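Local coordinates for protein HP1028 (Helicobacter pylori, PDB 4INN) that belongs to the lipocalin family and probably binds or transports a small molecule inside its beta-barrel, at residues L97-G111 against Y123-F136. The protein carries 1 engineered substitution. Numbering follows the deposited sequence.
Sequences LSDLIKVGKRSYKGG and YVRVAQNSNGDLEF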
loop_
_atom_site.group_PDB
_atom_site.type_symbol
_atom_site.label_atom_id
_atom_site.label_comp_id
_atom_site.label_asym_id
_atom_site.label_seq_id
_atom_site.Cartn_x
_atom_site.Cartn_y
_atom_site.Cartn_z
ATOM N N LEU A 97 -2.346 -1.801 -4.264
ATOM C CA LEU A 97 -1.259 -1.210 -5.045
ATOM C C LEU A 97 -0.620 -2.292 -5.879
ATOM O O LEU A 97 -0.322 -3.357 -5.381
ATOM C CB LEU A 97 -0.231 -0.558 -4.123
ATOM C CG LEU A 97 1.095 0.019 -4.641
ATOM C CD1 LEU A 97 0.979 0.704 -5.984
ATOM C CD2 LEU A 97 1.594 1.058 -3.663
ATOM N N SER A 98 -0.420 -2.013 -7.153
ATOM C CA SER A 98 0.169 -2.966 -8.068
ATOM C C SER A 98 1.031 -2.277 -9.107
ATOM O O SER A 98 0.920 -1.071 -9.314
ATOM C CB SER A 98 -0.935 -3.761 -8.763
ATOM O OG SER A 98 -2.101 -2.981 -8.857
ATOM N N ASP A 99 1.927 -3.081 -9.686
ATOM C CA ASP A 99 2.688 -2.804 -10.897
ATOM C C ASP A 99 3.837 -1.839 -10.716
ATOM O O ASP A 99 4.312 -1.247 -11.687
ATOM C CB ASP A 99 1.766 -2.392 -12.068
ATOM C CG ASP A 99 0.880 -3.564 -12.596
ATOM O OD1 ASP A 99 1.169 -4.786 -12.369
ATOM O OD2 ASP A 99 -0.135 -3.233 -13.249
ATOM N N LEU A 100 4.340 -1.711 -9.494
ATOM C CA LEU A 100 5.513 -0.835 -9.254
ATOM C C LEU A 100 6.776 -1.485 -9.770
ATOM O O LEU A 100 7.065 -2.609 -9.402
ATOM C CB LEU A 100 5.716 -0.522 -7.772
ATOM C CG LEU A 100 5.154 0.779 -7.218
ATOM C CD1 LEU A 100 5.503 0.834 -5.748
ATOM C CD2 LEU A 100 5.699 1.998 -7.925
ATOM N N ILE A 101 7.514 -0.763 -10.615
ATOM C CA ILE A 101 8.775 -1.224 -11.166
ATOM C C ILE A 101 9.919 -0.463 -10.522
ATOM O O ILE A 101 9.925 0.763 -10.489
ATOM C CB ILE A 101 8.898 -0.920 -12.680
ATOM C CG1 ILE A 101 7.637 -1.234 -13.453
ATOM C CG2 ILE A 101 10.068 -1.658 -13.278
ATOM C CD1 ILE A 101 7.169 -2.627 -13.297
ATOM N N LYS A 102 10.919 -1.207 -10.079
ATOM C CA LYS A 102 12.195 -0.637 -9.653
ATOM C C LYS A 102 12.954 -0.069 -10.860
ATOM O O LYS A 102 13.263 -0.805 -11.781
ATOM C CB LYS A 102 13.023 -1.745 -9.025
ATOM C CG LYS A 102 14.311 -1.357 -8.316
ATOM C CD LYS A 102 14.641 -2.494 -7.328
ATOM C CE LYS A 102 16.111 -2.616 -6.994
ATOM N NZ LYS A 102 16.657 -1.275 -6.683
ATOM N N VAL A 103 13.235 1.235 -10.841
ATOM C CA VAL A 103 14.011 1.902 -11.905
ATOM C C VAL A 103 15.419 2.381 -11.471
ATOM O O VAL A 103 16.250 2.703 -12.305
ATOM C CB VAL A 103 13.229 3.099 -12.492
ATOM C CG1 VAL A 103 11.916 2.627 -13.075
ATOM C CG2 VAL A 103 12.996 4.197 -11.448
ATOM N N GLY A 104 15.666 2.452 -10.168
ATOM C CA GLY A 104 16.977 2.812 -9.619
ATOM C C GLY A 104 17.114 2.123 -8.282
ATOM O O GLY A 104 16.170 1.501 -7.817
ATOM N N LYS A 105 18.269 2.261 -7.643
ATOM C CA LYS A 105 18.582 1.468 -6.445
ATOM C C LYS A 105 17.533 1.686 -5.318
ATOM O O LYS A 105 17.240 0.755 -4.544
ATOM C CB LYS A 105 20.032 1.696 -5.967
ATOM C CG LYS A 105 20.162 2.740 -4.879
ATOM C CD LYS A 105 21.496 3.481 -4.846
ATOM C CE LYS A 105 21.295 4.880 -4.246
ATOM N NZ LYS A 105 22.432 5.319 -3.390
ATOM N N ARG A 106 16.959 2.893 -5.243
ATOM C CA ARG A 106 15.887 3.175 -4.301
ATOM C C ARG A 106 14.680 3.832 -4.956
ATOM O O ARG A 106 14.003 4.653 -4.361
ATOM C CB ARG A 106 16.406 4.082 -3.212
ATOM C CG ARG A 106 17.646 3.549 -2.512
ATOM C CD ARG A 106 17.461 3.595 -1.011
ATOM N NE ARG A 106 18.703 3.807 -0.297
ATOM C CZ ARG A 106 19.356 4.958 -0.283
ATOM N NH1 ARG A 106 20.471 5.052 0.433
ATOM N NH2 ARG A 106 18.911 6.005 -0.984
ATOM N N SER A 107 14.359 3.455 -6.178
ATOM C CA SER A 107 13.409 4.259 -6.893
ATOM C C SER A 107 12.470 3.415 -7.674
ATOM O O SER A 107 12.897 2.472 -8.349
ATOM C CB SER A 107 14.161 5.196 -7.811
ATOM O OG SER A 107 13.280 6.186 -8.244
ATOM N N TYR A 108 11.185 3.759 -7.602
ATOM C CA TYR A 108 10.116 2.900 -8.163
ATOM C C TYR A 108 9.084 3.739 -8.882
ATOM O O TYR A 108 8.808 4.835 -8.454
ATOM C CB TYR A 108 9.452 2.067 -7.042
ATOM C CG TYR A 108 10.432 1.245 -6.234
ATOM C CD1 TYR A 108 10.590 -0.072 -6.483
ATOM C CD2 TYR A 108 11.205 1.803 -5.246
ATOM C CE1 TYR A 108 11.483 -0.834 -5.780
ATOM C CE2 TYR A 108 12.117 1.055 -4.539
ATOM C CZ TYR A 108 12.254 -0.277 -4.821
ATOM O OH TYR A 108 13.146 -1.114 -4.148
ATOM N N LYS A 109 8.525 3.225 -9.978
ATOM C CA LYS A 109 7.470 3.929 -10.745
ATOM C C LYS A 109 6.442 2.998 -11.354
ATOM O O LYS A 109 6.572 1.778 -11.333
ATOM C CB LYS A 109 8.054 4.749 -11.904
ATOM C CG LYS A 109 9.415 5.351 -11.666
ATOM C CD LYS A 109 9.643 6.641 -12.427
ATOM C CE LYS A 109 9.490 6.461 -13.921
ATOM N NZ LYS A 109 10.240 7.560 -14.604
ATOM N N GLY A 110 5.430 3.595 -11.949
ATOM C CA GLY A 110 4.467 2.861 -12.734
ATOM C C GLY A 110 3.345 2.217 -11.973
ATOM O O GLY A 110 2.555 1.476 -12.541
ATOM N N GLY A 111 3.245 2.507 -10.686
ATOM C CA GLY A 111 2.268 1.843 -9.841
ATOM C C GLY A 111 0.882 2.454 -9.943
ATOM O O GLY A 111 0.717 3.592 -10.390
ATOM N N TYR A 123 -2.225 7.049 -9.790
ATOM C CA TYR A 123 -0.895 6.644 -10.194
ATOM C C TYR A 123 0.047 6.871 -9.021
ATOM O O TYR A 123 -0.075 7.865 -8.323
ATOM C CB TYR A 123 -0.438 7.454 -11.394
ATOM C CG TYR A 123 -1.321 7.306 -12.595
ATOM C CD1 TYR A 123 -1.130 6.244 -13.496
ATOM C CD2 TYR A 123 -2.348 8.226 -12.858
ATOM C CE1 TYR A 123 -1.942 6.102 -14.616
ATOM C CE2 TYR A 123 -3.145 8.102 -13.985
ATOM C CZ TYR A 123 -2.937 7.030 -14.853
ATOM O OH TYR A 123 -3.716 6.875 -15.980
ATOM N N VAL A 124 0.968 5.935 -8.805
ATOM C CA VAL A 124 1.860 5.974 -7.655
ATOM C C VAL A 124 3.319 5.844 -8.091
ATOM O O VAL A 124 3.644 4.993 -8.953
ATOM C CB VAL A 124 1.496 4.848 -6.647
ATOM C CG1 VAL A 124 2.570 4.673 -5.581
ATOM C CG2 VAL A 124 0.148 5.150 -5.972
ATOM N N ARG A 125 4.182 6.699 -7.520
ATOM C CA ARG A 125 5.640 6.453 -7.541
ATOM C C ARG A 125 6.235 6.564 -6.122
ATOM O O ARG A 125 5.626 7.132 -5.243
ATOM C CB ARG A 125 6.412 7.290 -8.575
ATOM C CG ARG A 125 6.296 8.792 -8.447
ATOM C CD ARG A 125 7.171 9.448 -9.486
ATOM N NE ARG A 125 6.897 10.870 -9.684
ATOM C CZ ARG A 125 7.304 11.881 -8.906
ATOM N NH1 ARG A 125 7.991 11.667 -7.793
ATOM N NH2 ARG A 125 6.986 13.138 -9.230
ATOM N N VAL A 126 7.388 5.932 -5.920
ATOM C CA VAL A 126 7.970 5.807 -4.613
ATOM C C VAL A 126 9.488 5.993 -4.686
ATOM O O VAL A 126 10.155 5.455 -5.567
ATOM C CB VAL A 126 7.665 4.429 -3.960
ATOM C CG1 VAL A 126 8.350 4.339 -2.603
ATOM C CG2 VAL A 126 6.170 4.213 -3.777
ATOM N N ALA A 127 9.990 6.773 -3.731
ATOM C CA ALA A 127 11.414 6.928 -3.479
ATOM C C ALA A 127 11.649 6.427 -2.049
ATOM O O ALA A 127 10.930 6.822 -1.144
ATOM C CB ALA A 127 11.804 8.402 -3.610
ATOM N N GLN A 128 12.634 5.571 -1.830
ATOM C CA GLN A 128 12.892 5.054 -0.489
ATOM C C GLN A 128 14.137 5.689 0.147
ATOM O O GLN A 128 15.164 5.825 -0.507
ATOM C CB GLN A 128 13.075 3.552 -0.555
ATOM C CG GLN A 128 13.330 2.924 0.812
ATOM C CD GLN A 128 13.135 1.431 0.832
ATOM O OE1 GLN A 128 13.451 0.730 -0.114
ATOM N NE2 GLN A 128 12.616 0.940 1.934
ATOM N N ASN A 129 14.047 6.051 1.429
ATOM C CA ASN A 129 15.164 6.649 2.161
ATOM C C ASN A 129 16.097 5.580 2.651
ATOM O O ASN A 129 15.810 4.393 2.544
ATOM C CB ASN A 129 14.694 7.453 3.366
ATOM C CG ASN A 129 13.707 8.562 3.013
ATOM O OD1 ASN A 129 12.930 8.993 3.871
ATOM N ND2 ASN A 129 13.732 9.034 1.777
ATOM N N SER A 130 17.234 5.998 3.190
ATOM C CA SER A 130 18.278 5.045 3.586
ATOM C C SER A 130 17.906 4.317 4.879
ATOM O O SER A 130 18.319 3.198 5.065
ATOM C CB SER A 130 19.659 5.732 3.675
ATOM O OG SER A 130 19.776 6.478 4.875
ATOM N N ASN A 131 17.102 4.926 5.744
ATOM C CA ASN A 131 16.508 4.192 6.893
ATOM C C ASN A 131 15.315 3.266 6.531
ATOM O O ASN A 131 14.760 2.571 7.414
ATOM C CB ASN A 131 16.068 5.155 7.994
ATOM C CG ASN A 131 14.859 5.979 7.600
ATOM O OD1 ASN A 131 14.553 6.134 6.429
ATOM N ND2 ASN A 131 14.177 6.525 8.583
ATOM N N GLY A 132 14.935 3.277 5.245
ATOM C CA GLY A 132 13.889 2.414 4.711
ATOM C C GLY A 132 12.553 3.105 4.483
ATOM O O GLY A 132 11.698 2.546 3.834
ATOM N N ASP A 133 12.378 4.314 5.015
ATOM C CA ASP A 133 11.086 5.019 4.958
ATOM C C ASP A 133 10.773 5.361 3.520
ATOM O O ASP A 133 11.675 5.445 2.710
ATOM C CB ASP A 133 11.118 6.302 5.780
ATOM C CG ASP A 133 10.985 6.054 7.279
ATOM O OD1 ASP A 133 10.825 7.062 8.043
ATOM O OD2 ASP A 133 11.023 4.870 7.707
ATOM N N LEU A 134 9.493 5.522 3.200
ATOM C CA LEU A 134 9.102 5.810 1.842
ATOM C C LEU A 134 8.592 7.219 1.748
ATOM O O LEU A 134 7.929 7.714 2.657
ATOM C CB LEU A 134 8.004 4.868 1.355
ATOM C CG LEU A 134 8.171 3.363 1.507
ATOM C CD1 LEU A 134 6.978 2.684 0.833
ATOM C CD2 LEU A 134 9.464 2.807 0.933
ATOM N N GLU A 135 8.935 7.861 0.642
ATOM C CA GLU A 135 8.255 9.052 0.183
ATOM C C GLU A 135 7.314 8.584 -0.909
ATOM O O GLU A 135 7.758 8.245 -1.993
ATOM C CB GLU A 135 9.234 10.073 -0.361
ATOM C CG GLU A 135 10.370 10.363 0.592
ATOM C CD GLU A 135 10.988 11.716 0.327
ATOM O OE1 GLU A 135 11.609 11.924 -0.754
ATOM O OE2 GLU A 135 10.822 12.586 1.211
ATOM N N PHE A 136 6.020 8.569 -0.603
ATOM C CA PHE A 136 5.023 7.894 -1.415
ATOM C C PHE A 136 4.175 8.944 -2.123
ATOM O O PHE A 136 3.428 9.690 -1.465
ATOM C CB PHE A 136 4.169 7.029 -0.494
ATOM C CG PHE A 136 3.053 6.326 -1.174
ATOM C CD1 PHE A 136 3.190 5.014 -1.557
ATOM C CD2 PHE A 136 1.835 6.967 -1.399
ATOM C CE1 PHE A 136 2.158 4.351 -2.180
ATOM C CE2 PHE A 136 0.793 6.300 -2.025
ATOM C CZ PHE A 136 0.960 4.996 -2.412
HETATM O O HOH W 1 14.498 0.299 -2.444
#
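Y108 and V126 form a hydrogen-bonded pair between antiparallel strands 107-115 and 120-128, neighbours in the eight-stranded lipocalin barrel. Y108 N donates to V126 O (2.8 Å), and V126 N returns a nearly straight bond to Y108 O (3.1 Å). Q128 N to R106 O extends the ladder at one end. At the other, G111 and V124 bond to each other both ways. The register slips by one residue between Y108 and G111, a beta bulge.

Apolar packing lies on the face that carries Y108, V124 and V126. L100 CD1 rests on V126 CG2 (4.0 Å), the two side chains crossing at about a right angle. With CG swung beside the carbonyl carbon (chi1 174°), L97 brings CD2 to the edge of the F136 ring, 3.7 Å from CE1. The F136 ring also stacks on W152, and its side chain lies near a bound polyethylene glycol fragment, consistent with a barrel pocket.

Near the 129-132 turn, the R106 guanidinium packs one face over S130 CA. Polar contacts gather at the same end. Q128 extends its amide so that NE2 donates to G132 O (2.7 Å). A water bridges Y108 OH and Q128 OE1, 2.6 Å from each, and donates to OE1.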